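Local coordinates for Lin2634 protein (Listeria innocua, PDB 3MZO) that probably hydrolyses phosphate esters as a metal-dependent HD-domain phosphohydrolase related to the YfbR-like 5'-deoxynucleotidases, and binds calcium ions in the crystal, at residues 156-159 / 160-164; 202-205 / 206-210. One frame throughout, in Å; residues are numbered along the deposited sequence.

Contact 1 of 2, residues 156-159 / 160-164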
ATOM      1  N   GLU B 156     -21.474   1.366   1.788  1.00 41.95           N
ATOM      2  CA  GLU B 156     -21.924   2.213   0.689  1.00 44.38           C
ATOM      3  C   GLU B 156     -23.045   1.601  -0.135  1.00 43.50           C
ATOM      4  O   GLU B 156     -22.877   0.528  -0.715  1.00 38.93           O
ATOM      5  CB  GLU B 156     -20.749   2.538  -0.251  1.00 45.09           C
ATOM      6  CG  GLU B 156     -19.704   3.495   0.336  1.00 55.20           C
ATOM      7  CD  GLU B 156     -20.238   4.909   0.588  1.00 63.60           C
ATOM      8  OE1 GLU B 156     -21.359   5.248   0.148  1.00 69.45           O
ATOM      9  OE2 GLU B 156     -19.527   5.699   1.237  1.00 73.93           O
ATOM     10  N   ASN B 157     -24.169   2.312  -0.254  1.00 43.89           N
ATOM     11  CA  ASN B 157     -25.293   1.795  -1.053  1.00 45.54           C
ATOM     12  C   ASN B 157     -24.957   1.610  -2.537  1.00 42.88           C
ATOM     13  O   ASN B 157     -25.647   0.858  -3.233  1.00 44.78           O
ATOM     14  CB  ASN B 157     -26.563   2.665  -0.913  1.00 45.79           C
ATOM     15  CG  ASN B 157     -27.845   1.904  -1.343  1.00 55.78           C
ATOM     16  OD1 ASN B 157     -28.168   0.838  -0.793  1.00 54.03           O
ATOM     17  ND2 ASN B 157     -28.568   2.449  -2.339  1.00 58.12           N
ATOM     18  N   ILE B 158     -23.914   2.285  -3.024  1.00 39.39           N
ATOM     19  CA  ILE B 158     -23.541   2.180  -4.422  1.00 38.85           C
ATOM     20  C   ILE B 158     -23.422   0.703  -4.852  1.00 37.11           C
ATOM     21  O   ILE B 158     -23.826   0.345  -5.941  1.00 37.24           O
ATOM     22  CB  ILE B 158     -22.225   2.960  -4.745  1.00 38.70           C
ATOM     23  CG1 ILE B 158     -22.099   3.207  -6.244  1.00 44.49           C
ATOM     24  CG2 ILE B 158     -20.973   2.216  -4.297  1.00 38.68           C
ATOM     25  CD1 ILE B 158     -23.177   4.110  -6.796  1.00 49.58           C
ATOM     26  N   PHE B 159     -22.918  -0.164  -3.983  1.00 35.90           N
ATOM     27  CA  PHE B 159     -22.709  -1.570  -4.365  1.00 34.80           C
ATOM     28  C   PHE B 159     -24.018  -2.331  -4.621  1.00 36.07           C
ATOM     29  O   PHE B 159     -24.099  -3.108  -5.583  1.00 33.66           O
ATOM     30  CB  PHE B 159     -21.802  -2.246  -3.356  1.00 32.40           C
ATOM     31  CG  PHE B 159     -20.441  -1.629  -3.329  1.00 32.20           C
ATOM     32  CD1 PHE B 159     -19.572  -1.792  -4.406  1.00 35.43           C
ATOM     33  CD2 PHE B 159     -20.055  -0.818  -2.292  1.00 32.66           C
ATOM     34  CE1 PHE B 159     -18.324  -1.187  -4.411  1.00 32.02           C
ATOM     35  CE2 PHE B 159     -18.804  -0.200  -2.300  1.00 32.21           C
ATOM     36  CZ  PHE B 159     -17.945  -0.400  -3.365  1.00 34.29           C
ATOM     37  N   VAL B 160     -25.049  -2.057  -3.821  1.00 36.17           N
ATOM     38  CA  VAL B 160     -26.374  -2.634  -4.065  1.00 36.41           C
ATOM     39  C   VAL B 160     -26.922  -2.143  -5.395  1.00 36.68           C
ATOM     40  O   VAL B 160     -27.553  -2.907  -6.156  1.00 37.77           O
ATOM     41  CB  VAL B 160     -27.364  -2.251  -2.941  1.00 40.04           C
ATOM     42  CG1 VAL B 160     -28.833  -2.413  -3.419  1.00 40.04           C
ATOM     43  CG2 VAL B 160     -27.075  -3.091  -1.695  1.00 38.29           C
ATOM     44  N   GLU B 161     -26.666  -0.876  -5.697  1.00 35.63           N
ATOM     45  CA  GLU B 161     -27.114  -0.288  -6.955  1.00 37.71           C
ATOM     46  C   GLU B 161     -26.405  -0.894  -8.156  1.00 34.58           C
ATOM     47  O   GLU B 161     -27.032  -1.136  -9.195  1.00 34.57           O
ATOM     48  CB  GLU B 161     -26.918   1.236  -6.950  1.00 40.68           C
ATOM     49  CG  GLU B 161     -27.822   1.980  -5.958  1.00 49.86           C
ATOM     50  CD  GLU B 161     -27.306   3.402  -5.634  1.00 63.18           C
ATOM     51  OE1 GLU B 161     -26.513   3.973  -6.432  1.00 69.16           O
ATOM     52  OE2 GLU B 161     -27.687   3.942  -4.565  1.00 71.50           O
ATOM     53  N   ILE B 162     -25.109  -1.136  -8.029  1.00 31.05           N
ATOM     54  CA  ILE B 162     -24.328  -1.776  -9.097  1.00 30.52           C
ATOM     55  C   ILE B 162     -24.836  -3.221  -9.350  1.00 30.92           C
ATOM     56  O   ILE B 162     -25.012  -3.642 -10.479  1.00 30.74           O
ATOM     57  CB  ILE B 162     -22.807  -1.798  -8.730  1.00 32.89           C
ATOM     58  CG1 ILE B 162     -22.233  -0.363  -8.720  1.00 37.80           C
ATOM     59  CG2 ILE B 162     -22.007  -2.684  -9.705  1.00 27.58           C
ATOM     60  CD1 ILE B 162     -20.918  -0.182  -7.941  1.00 36.25           C
ATOM     61  N   TYR B 163     -25.033  -3.965  -8.271  1.00 31.31           N
ATOM     62  CA  TYR B 163     -25.503  -5.326  -8.336  1.00 32.31           C
ATOM     63  C   TYR B 163     -26.866  -5.373  -9.056  1.00 33.51           C
ATOM     64  O   TYR B 163     -27.092  -6.189  -9.972  1.00 32.73           O
ATOM     65  CB  TYR B 163     -25.610  -5.888  -6.907  1.00 33.31           C
ATOM     66  CG  TYR B 163     -26.189  -7.275  -6.817  1.00 32.47           C
ATOM     67  CD1 TYR B 163     -27.570  -7.469  -6.694  1.00 36.38           C
ATOM     68  CD2 TYR B 163     -25.368  -8.397  -6.869  1.00 32.92           C
ATOM     69  CE1 TYR B 163     -28.113  -8.748  -6.601  1.00 40.03           C
ATOM     70  CE2 TYR B 163     -25.900  -9.680  -6.776  1.00 35.96           C
ATOM     71  CZ  TYR B 163     -27.273  -9.849  -6.653  1.00 35.98           C
ATOM     72  OH  TYR B 163     -27.798 -11.118  -6.566  1.00 39.38           O
ATOM     73  N   SER B 164     -27.749  -4.458  -8.665  1.00 34.16           N
ATOM     74  CA  SER B 164     -29.088  -4.394  -9.233  0.60 34.70           C
ATOM     75  C   SER B 164     -29.047  -4.130 -10.738  1.00 35.91           C
ATOM     76  O   SER B 164     -29.735  -4.802 -11.520  1.00 35.96           O
ATOM     77  CB  SER B 164     -29.896  -3.336  -8.496  0.60 37.13           C
ATOM     78  OG  SER B 164     -29.994  -3.690  -7.132  0.60 28.80           O
TER

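Contact 2 of 2, residues 202-205 / 206-210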
ATOM      1  N   PRO B 202     -31.145 -11.532  -1.126  1.00 50.22           N
ATOM      2  CA  PRO B 202     -32.267 -12.427  -1.438  1.00 51.34           C
ATOM      3  C   PRO B 202     -33.509 -11.694  -1.950  1.00 51.53           C
ATOM      4  O   PRO B 202     -34.012 -11.989  -3.040  1.00 47.74           O
ATOM      5  CB  PRO B 202     -32.543 -13.126  -0.097  1.00 53.83           C
ATOM      6  CG  PRO B 202     -31.196 -13.116   0.613  1.00 51.50           C
ATOM      7  CD  PRO B 202     -30.570 -11.810   0.211  1.00 50.55           C
ATOM      8  N   GLN B 203     -33.979 -10.722  -1.175  1.00 54.60           N
ATOM      9  CA  GLN B 203     -35.185  -9.982  -1.530  1.00 56.66           C
ATOM     10  C   GLN B 203     -34.980  -9.212  -2.828  1.00 53.75           C
ATOM     11  O   GLN B 203     -35.793  -9.297  -3.755  1.00 52.18           O
ATOM     12  CB  GLN B 203     -35.574  -9.011  -0.406  1.00 58.86           C
ATOM     13  CG  GLN B 203     -36.725  -8.082  -0.791  1.00 63.60           C
ATOM     14  CD  GLN B 203     -37.273  -7.314   0.384  1.00 69.67           C
ATOM     15  OE1 GLN B 203     -37.273  -7.805   1.510  1.00 74.99           O
ATOM     16  NE2 GLN B 203     -37.759  -6.107   0.130  1.00 68.74           N
ATOM     17  N   LEU B 204     -33.887  -8.460  -2.871  1.00 52.07           N
ATOM     18  CA  LEU B 204     -33.534  -7.629  -4.032  1.00 51.77           C
ATOM     19  C   LEU B 204     -33.457  -8.442  -5.332  1.00 50.44           C
ATOM     20  O   LEU B 204     -33.915  -7.985  -6.397  1.00 49.27           O
ATOM     21  CB  LEU B 204     -32.201  -6.942  -3.753  1.00 50.57           C
ATOM     22  CG  LEU B 204     -31.635  -5.995  -4.807  1.00 54.51           C
ATOM     23  CD1 LEU B 204     -32.578  -4.804  -5.087  1.00 49.87           C
ATOM     24  CD2 LEU B 204     -30.245  -5.542  -4.336  1.00 51.03           C
ATOM     25  N   THR B 205     -32.892  -9.649  -5.227  1.00 49.37           N
ATOM     26  CA  THR B 205     -32.760 -10.548  -6.378  1.00 48.69           C
ATOM     27  C   THR B 205     -34.139 -11.045  -6.846  1.00 51.40           C
ATOM     28  O   THR B 205     -34.406 -11.095  -8.057  1.00 50.69           O
ATOM     29  CB  THR B 205     -31.790 -11.757  -6.078  1.00 49.18           C
ATOM     30  OG1 THR B 205     -30.544 -11.278  -5.543  1.00 47.78           O
ATOM     31  CG2 THR B 205     -31.514 -12.571  -7.341  1.00 45.59           C
ATOM     32  N   THR B 206     -35.015 -11.399  -5.895  1.00 52.51           N
ATOM     33  CA  THR B 206     -36.405 -11.712  -6.224  1.00 54.62           C
ATOM     34  C   THR B 206     -37.052 -10.531  -6.962  1.00 54.65           C
ATOM     35  O   THR B 206     -37.649 -10.708  -8.025  1.00 54.78           O
ATOM     36  CB  THR B 206     -37.230 -12.051  -4.944  1.00 56.62           C
ATOM     37  OG1 THR B 206     -36.838 -13.341  -4.461  1.00 59.94           O
ATOM     38  CG2 THR B 206     -38.748 -12.034  -5.213  1.00 58.09           C
ATOM     39  N   GLU B 207     -36.914  -9.336  -6.394  1.00 55.28           N
ATOM     40  CA  GLU B 207     -37.462  -8.111  -6.998  1.00 57.64           C
ATOM     41  C   GLU B 207     -37.002  -7.870  -8.422  1.00 56.61           C
ATOM     42  O   GLU B 207     -37.827  -7.602  -9.306  1.00 56.32           O
ATOM     43  CB  GLU B 207     -37.098  -6.892  -6.155  1.00 58.53           C
ATOM     44  CG  GLU B 207     -38.003  -6.732  -4.937  1.00 67.98           C
ATOM     45  CD  GLU B 207     -37.498  -5.684  -3.948  1.00 75.74           C
ATOM     46  OE1 GLU B 207     -36.476  -5.010  -4.226  1.00 75.62           O
ATOM     47  OE2 GLU B 207     -38.138  -5.536  -2.886  1.00 81.20           O
ATOM     48  N   ILE B 208     -35.687  -7.978  -8.636  1.00 56.09           N
ATOM     49  CA  ILE B 208     -35.108  -7.810  -9.963  1.00 55.64           C
ATOM     50  C   ILE B 208     -35.667  -8.858 -10.937  1.00 58.32           C
ATOM     51  O   ILE B 208     -35.979  -8.524 -12.087  1.00 60.38           O
ATOM     52  CB  ILE B 208     -33.545  -7.847  -9.905  1.00 55.11           C
ATOM     53  CG1 ILE B 208     -33.018  -6.642  -9.120  1.00 53.60           C
ATOM     54  CG2 ILE B 208     -32.930  -7.862 -11.311  1.00 47.77           C
ATOM     55  CD1 ILE B 208     -31.692  -6.881  -8.468  1.00 46.93           C
ATOM     56  N   THR B 209     -35.811 -10.107 -10.479  1.00 61.13           N
ATOM     57  CA  THR B 209     -36.388 -11.195 -11.311  1.00 64.58           C
ATOM     58  C   THR B 209     -37.885 -10.996 -11.620  1.00 66.71           C
ATOM     59  O   THR B 209     -38.338 -11.333 -12.725  1.00 68.00           O
ATOM     60  CB  THR B 209     -36.247 -12.582 -10.633  1.00 64.81           C
ATOM     61  OG1 THR B 209     -34.879 -12.818 -10.288  1.00 65.86           O
ATOM     62  CG2 THR B 209     -36.777 -13.703 -11.547  1.00 63.57           C
ATOM     63  N   THR B 210     -38.635 -10.495 -10.626  1.00 67.94           N
ATOM     64  CA  THR B 210     -40.071 -10.152 -10.772  1.00 69.32           C
ATOM     65  C   THR B 210     -40.219  -9.001 -11.766  1.00 69.50           C
ATOM     66  O   THR B 210     -41.011  -9.099 -12.717  1.00 68.93           O
ATOM     67  CB  THR B 210     -40.722  -9.693  -9.422  1.00 71.15           C
ATOM     68  OG1 THR B 210     -40.563 -10.703  -8.417  1.00 69.23           O
ATOM     69  CG2 THR B 210     -42.216  -9.382  -9.600  1.00 68.64           C
TER
HETATM   70  O   HOH W   1     -33.628 -14.473  -4.504  1.00 51.66           O

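Contact 1 of 2, residues 156-159 / 160-164
Glu161 reaches back one helical turn to Asn157 near the N-terminal end of helix 158-172, part of the all-helical HD-domain fold. Its CB lies 3.4 Å from Ile158 O. CG stands beside the backbone N (chi1 -67°), where it meets both Asn157 O and Asn157 ND2. From there the chain runs out extended. One carboxylate oxygen, OE2, accepts a hydrogen bond from Asn157 ND2 at 2.8 Å. This bond is bent, with an N-H...O angle of 137°. It uses the anti side of the carboxylate, and the amide and carboxylate planes are 73° apart. The other oxygen, OE1, lies 3.4 Å from Ile158 CD1 and has a long, weak ion pair with Lys83. In the backbone, Glu161 N donates to Asn157 O at 3.2 Å. The two residues are therefore joined twice, by backbone and by side chain.

The inward side of the turn is apolar. Ile162 CD1 lies 4.1 Å from Phe159 CD1. The same methyl also packs on the CG1 branch of Ile158. Ile158 CG2 sits over the centre of the Phe159 ring, 3.7 Å above its plane. Ile162 also touches Leu142 of helix 129-151, and its side chain is about 10 Å from those of the calcium ligands His34 and Asp138. The helical bonding continues past this packing: Ile162 N donates to Ile158 O, and Tyr163 N donates to Phe159 O at 3.0 Å.

Contact 2 of 2, residues 202-205 / 206-210
Gln203 and Glu207 form the polar side-chain link on this turn of helix 201-211, near the C-terminal end of the chain. Gln203 NE2 donates to Glu207 OE2 at 3.1 Å, with an N-H...O angle of 161°. The oxygen lies close to the amide plane, but the donor sits above the carboxylate plane. CG of Gln203 is anti to the backbone N (chi1 173°) and the chain stays extended, which carries the amide out to Glu207.

Backbone bonds form the second group. Thr206, Glu207, Ile208 and Thr209 each donate N-H to the carbonyl four residues earlier.

Apolar packing is the third. Ile208 CD1 lies 3.8 Å from Leu204 CG, and both side chains also pack on helix 158-172.

Threonine hydroxyls make up the last group. Thr210 OG1 donates to Thr206 O at 2.9 Å. Thr209 OG1 lies near Thr205 O and is hydrogen-bonded to Tyr171. Thr205 OG1 bonds to Leu201 O. Thr206 OG1 has a weak bond to a water, and that water donates to Pro202 O at 2.9 Å.

The chemistry implies an amphipathic helix, with the Gln203-Glu207 pair on its exposed side and Ile208 buried against helix 158-172.

How the contacts relate
Contact 1 comes first along the chain, near the N-terminal end of helix 158-172. Contact 2 follows on helix 201-211, with helix 177-191 between them in sequence. Their centres are about 14 Å apart, on the same side of the chain's centre. The two helices touch directly. Tyr163 OH and Thr205 OG1 are 2.9 Å apart, a probable hydrogen bond, and Leu204 CD2 packs on Val160 CG1 at 3.6 Å. Ile208 CD1 adds a contact with Ser164 CA. The C-terminal helix is thus packed onto helix 158-172, which also packs on helix 129-151, the helix carrying the calcium ligand Asp138. Contact 2 itself lies away from the metal site.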